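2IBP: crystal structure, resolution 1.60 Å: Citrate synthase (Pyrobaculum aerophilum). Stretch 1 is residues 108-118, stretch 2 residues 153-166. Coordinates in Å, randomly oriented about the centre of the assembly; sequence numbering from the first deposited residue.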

# COMPACT_ATOMS: atom_id res chain seq x y z
N HIS A 108 -9.20 15.85 -2.13
CA HIS A 108 -8.69 15.78 -0.78
C HIS A 108 -7.18 15.66 -0.84
O HIS A 108 -6.64 14.94 -1.70
CB HIS A 108 -9.29 14.59 -0.04
CG HIS A 108 -8.92 14.54 1.41
ND1 HIS A 108 -7.71 14.03 1.85
CD2 HIS A 108 -9.59 14.93 2.52
CE1 HIS A 108 -7.65 14.12 3.17
NE2 HIS A 108 -8.78 14.66 3.60
N PRO A 109 -6.47 16.37 0.05
CA PRO A 109 -5.02 16.35 -0.04
C PRO A 109 -4.36 14.99 0.03
O PRO A 109 -3.30 14.82 -0.55
CB PRO A 109 -4.57 17.23 1.13
CG PRO A 109 -5.76 17.52 1.93
CD PRO A 109 -6.96 17.27 1.10
N MET A 110 -4.94 14.03 0.76
CA MET A 110 -4.29 12.72 0.86
C MET A 110 -4.24 11.99 -0.48
O MET A 110 -3.27 11.28 -0.75
CB MET A 110 -4.90 11.86 1.96
CG MET A 110 -4.61 12.40 3.35
SD MET A 110 -2.87 12.30 3.80
CE MET A 110 -2.73 10.58 4.26
N PHE A 111 -5.22 12.22 -1.35
CA PHE A 111 -5.16 11.63 -2.69
C PHE A 111 -4.02 12.28 -3.47
O PHE A 111 -3.29 11.62 -4.22
CB PHE A 111 -6.47 11.84 -3.44
CG PHE A 111 -7.57 10.93 -3.00
CD1 PHE A 111 -7.52 9.58 -3.30
CD2 PHE A 111 -8.70 11.44 -2.40
CE1 PHE A 111 -8.56 8.73 -2.96
CE2 PHE A 111 -9.74 10.60 -2.05
CZ PHE A 111 -9.66 9.25 -2.32
N ALA A 112 -3.89 13.60 -3.32
CA ALA A 112 -2.83 14.34 -3.98
C ALA A 112 -1.48 13.85 -3.50
O ALA A 112 -0.55 13.74 -4.31
CB ALA A 112 -2.97 15.85 -3.72
N LEU A 113 -1.34 13.61 -2.19
CA LEU A 113 -0.07 13.10 -1.66
C LEU A 113 0.25 11.75 -2.29
O LEU A 113 1.38 11.53 -2.72
CB LEU A 113 -0.10 12.93 -0.15
CG LEU A 113 0.46 14.12 0.64
CD1 LEU A 113 -0.38 15.38 0.41
CD2 LEU A 113 0.51 13.75 2.11
N GLU A 114 -0.72 10.84 -2.30
CA GLU A 114 -0.49 9.51 -2.86
C GLU A 114 -0.01 9.62 -4.30
O GLU A 114 1.00 9.03 -4.67
CB GLU A 114 -1.77 8.67 -2.89
CG GLU A 114 -2.28 8.20 -1.56
CD GLU A 114 -3.52 7.34 -1.72
OE1 GLU A 114 -3.51 6.40 -2.55
OE2 GLU A 114 -4.53 7.63 -1.04
N ALA A 115 -0.75 10.37 -5.11
CA ALA A 115 -0.44 10.51 -6.53
C ALA A 115 0.87 11.28 -6.77
O ALA A 115 1.68 10.91 -7.62
CB ALA A 115 -1.60 11.19 -7.27
N ALA A 116 1.08 12.34 -5.99
CA ALA A 116 2.28 13.15 -6.13
C ALA A 116 3.55 12.38 -5.77
O ALA A 116 4.58 12.50 -6.44
CB ALA A 116 2.17 14.43 -5.27
N VAL A 117 3.48 11.55 -4.74
CA VAL A 117 4.64 10.75 -4.36
C VAL A 117 4.98 9.74 -5.46
O VAL A 117 6.13 9.59 -5.87
CB VAL A 117 4.41 10.06 -3.03
CG1 VAL A 117 5.45 8.99 -2.80
CG2 VAL A 117 4.39 11.09 -1.92
N ALA A 118 3.95 9.11 -6.02
CA ALA A 118 4.17 8.17 -7.13
C ALA A 118 4.76 8.93 -8.33
O ALA A 118 5.70 8.46 -8.98
CB ALA A 118 2.86 7.50 -7.55
N LYS A 153 15.22 12.32 -0.12
CA LYS A 153 14.37 13.08 -1.02
C LYS A 153 12.93 13.01 -0.57
O LYS A 153 12.21 14.00 -0.61
CB LYS A 153 14.47 12.57 -2.44
CG LYS A 153 15.76 12.92 -3.12
CD LYS A 153 15.82 12.26 -4.45
CE LYS A 153 17.10 12.51 -5.17
NZ LYS A 153 17.08 11.71 -6.43
N LEU A 154 12.48 11.82 -0.18
CA LEU A 154 11.09 11.67 0.29
C LEU A 154 10.80 12.52 1.54
O LEU A 154 9.75 13.16 1.66
CB LEU A 154 10.82 10.19 0.56
CG LEU A 154 10.51 9.42 -0.73
CD1 LEU A 154 10.83 7.94 -0.64
CD2 LEU A 154 9.06 9.64 -1.18
N VAL A 155 11.75 12.55 2.46
CA VAL A 155 11.60 13.34 3.68
C VAL A 155 11.59 14.83 3.30
O VAL A 155 10.79 15.62 3.81
CB VAL A 155 12.73 13.01 4.65
CG1 VAL A 155 12.69 13.96 5.87
CG2 VAL A 155 12.65 11.56 5.08
N ALA A 156 12.47 15.22 2.39
CA ALA A 156 12.57 16.62 1.99
C ALA A 156 11.40 17.16 1.21
O ALA A 156 11.05 18.33 1.32
CB ALA A 156 13.86 16.83 1.18
N LYS A 157 10.79 16.30 0.39
CA LYS A 157 9.76 16.71 -0.53
C LYS A 157 8.36 16.73 0.05
O LYS A 157 7.50 17.45 -0.46
CB LYS A 157 9.79 15.82 -1.77
CG LYS A 157 11.07 15.98 -2.57
CD LYS A 157 11.20 14.94 -3.64
CE LYS A 157 12.56 15.07 -4.31
NZ LYS A 157 12.66 16.29 -5.15
N MET A 158 8.12 15.93 1.08
CA MET A 158 6.75 15.82 1.58
C MET A 158 6.10 17.18 1.89
O MET A 158 4.98 17.44 1.46
CB MET A 158 6.66 14.87 2.76
CG MET A 158 5.28 14.32 2.98
SD MET A 158 4.77 13.20 1.64
CE MET A 158 5.93 11.88 1.81
N PRO A 159 6.82 18.08 2.59
CA PRO A 159 6.17 19.37 2.87
C PRO A 159 5.86 20.18 1.63
O PRO A 159 4.91 20.95 1.62
CB PRO A 159 7.21 20.09 3.74
CG PRO A 159 8.04 18.99 4.32
CD PRO A 159 8.15 17.99 3.22
N THR A 160 6.67 20.03 0.60
CA THR A 160 6.44 20.77 -0.64
C THR A 160 5.14 20.29 -1.28
O THR A 160 4.34 21.09 -1.78
CB THR A 160 7.63 20.61 -1.59
OG1 THR A 160 8.84 20.79 -0.86
CG2 THR A 160 7.55 21.63 -2.72
N ILE A 161 4.96 18.98 -1.31
CA ILE A 161 3.76 18.40 -1.87
C ILE A 161 2.53 18.93 -1.13
O ILE A 161 1.57 19.41 -1.75
CB ILE A 161 3.79 16.87 -1.79
CG1 ILE A 161 4.91 16.31 -2.68
CG2 ILE A 161 2.44 16.28 -2.23
CD1 ILE A 161 5.06 14.81 -2.58
N VAL A 162 2.56 18.86 0.19
CA VAL A 162 1.46 19.33 1.02
C VAL A 162 1.16 20.80 0.77
O VAL A 162 0.01 21.19 0.53
CB VAL A 162 1.76 19.06 2.50
CG1 VAL A 162 0.67 19.68 3.40
CG2 VAL A 162 1.91 17.55 2.75
N ALA A 163 2.19 21.64 0.86
CA ALA A 163 2.03 23.08 0.69
C ALA A 163 1.54 23.46 -0.70
O ALA A 163 0.65 24.31 -0.84
CB ALA A 163 3.34 23.81 1.01
N TYR A 164 2.07 22.81 -1.75
CA TYR A 164 1.65 23.13 -3.11
C TYR A 164 0.18 22.78 -3.29
O TYR A 164 -0.58 23.55 -3.87
CB TYR A 164 2.47 22.35 -4.12
CG TYR A 164 3.83 22.93 -4.43
CD1 TYR A 164 4.42 23.86 -3.60
CD2 TYR A 164 4.58 22.44 -5.50
CE1 TYR A 164 5.68 24.39 -3.89
CE2 TYR A 164 5.86 22.93 -5.77
CZ TYR A 164 6.40 23.90 -4.94
OH TYR A 164 7.69 24.38 -5.17
N HIS A 165 -0.23 21.66 -2.72
CA HIS A 165 -1.63 21.30 -2.81
C HIS A 165 -2.48 22.34 -2.09
O HIS A 165 -3.52 22.78 -2.61
CB HIS A 165 -1.89 19.94 -2.22
CG HIS A 165 -3.29 19.48 -2.46
ND1 HIS A 165 -4.31 19.76 -1.59
CD2 HIS A 165 -3.86 18.91 -3.55
CE1 HIS A 165 -5.45 19.30 -2.08
NE2 HIS A 165 -5.20 18.79 -3.27
N TYR A 166 -2.05 22.74 -0.90
CA TYR A 166 -2.79 23.75 -0.15
C TYR A 166 -2.98 25.00 -1.00
O TYR A 166 -4.09 25.50 -1.14
CB TYR A 166 -2.12 24.08 1.17
CG TYR A 166 -2.76 25.27 1.85
CD1 TYR A 166 -4.01 25.16 2.42
CD2 TYR A 166 -2.14 26.51 1.85
CE1 TYR A 166 -4.63 26.25 2.99
CE2 TYR A 166 -2.72 27.60 2.46
CZ TYR A 166 -3.98 27.47 3.00
OH TYR A 166 -4.57 28.58 3.59

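Two helices of citrate synthase, 109-118 and 153-166, pack with their axes 9.8 Å apart at closest approach and their N-to-C directions 132° apart. The chain therefore runs in broadly opposing senses across the contact, and the CA pairing descends in one helix as it climbs in the other: P109 lies nearest H165, L113 nearest I161, V117 nearest L154. The contact buries 456 Å², both sides summed, and no hydrogen bond crosses it.

Apolar packing makes up most of the interface. I161 points toward the first helix and sits among three of its residues: its CG2 lies 3.6 Å from A116 CB and 4.0 Å from L113 CD1, while its CD1 lies 3.8 Å from V117 CG2. A116 CB is also 4.0 Å from I161 CD1. A116 also points toward the partner helix, and its short side chain meets the isoleucine directly. L113 leaves its backbone sideways, but its end comes nearer; CD1 reaches V162 CG2 at 3.9 Å, and CD2 approaches M158 SD at 4.3 Å. Its chi1 of -94° lies between wells. V117, in the t rotamer, spreads its methyls over the earlier part of the second stretch, with CG1 4.0 Å from L154 CD2 and CG2 4.1 Å from M158 CE. L154 and M158 both start sideways and bring their ends nearer, which lets them touch the first helix from positions that do not face it squarely.

The imidazole of H165 closes the other end of the contact. P109 CA lies over one face of the ring, 3.9 Å from its centroid and 24° off the ring normal, a CH-pi arrangement; the closest atom pair is P109 CA to H165 CE1 at 3.6 Å. A112 CB, directed toward the second helix, comes within 3.2 Å of H165 CD2, a tight contact made obliquely to the ring. Both ring nitrogens of H165 are hydrogen-bonded elsewhere in the structure, so the imidazole can pack here without leaving a polar atom unsatisfied.

Hydrogen bonds within each stretch hold the backbones that carry these side chains. H108 caps the first helix: M110 N donates to H108 ND1 at 3.0 Å, with an N-H...acceptor angle of 161°, and the capping side chain starts away from the partner helix. In the second helix a kink falls at P159 and T160. P159 has no amide hydrogen to donate; beyond the kink the regular pattern resumes, with I161 N bonded to K157 O at 3.1 Å.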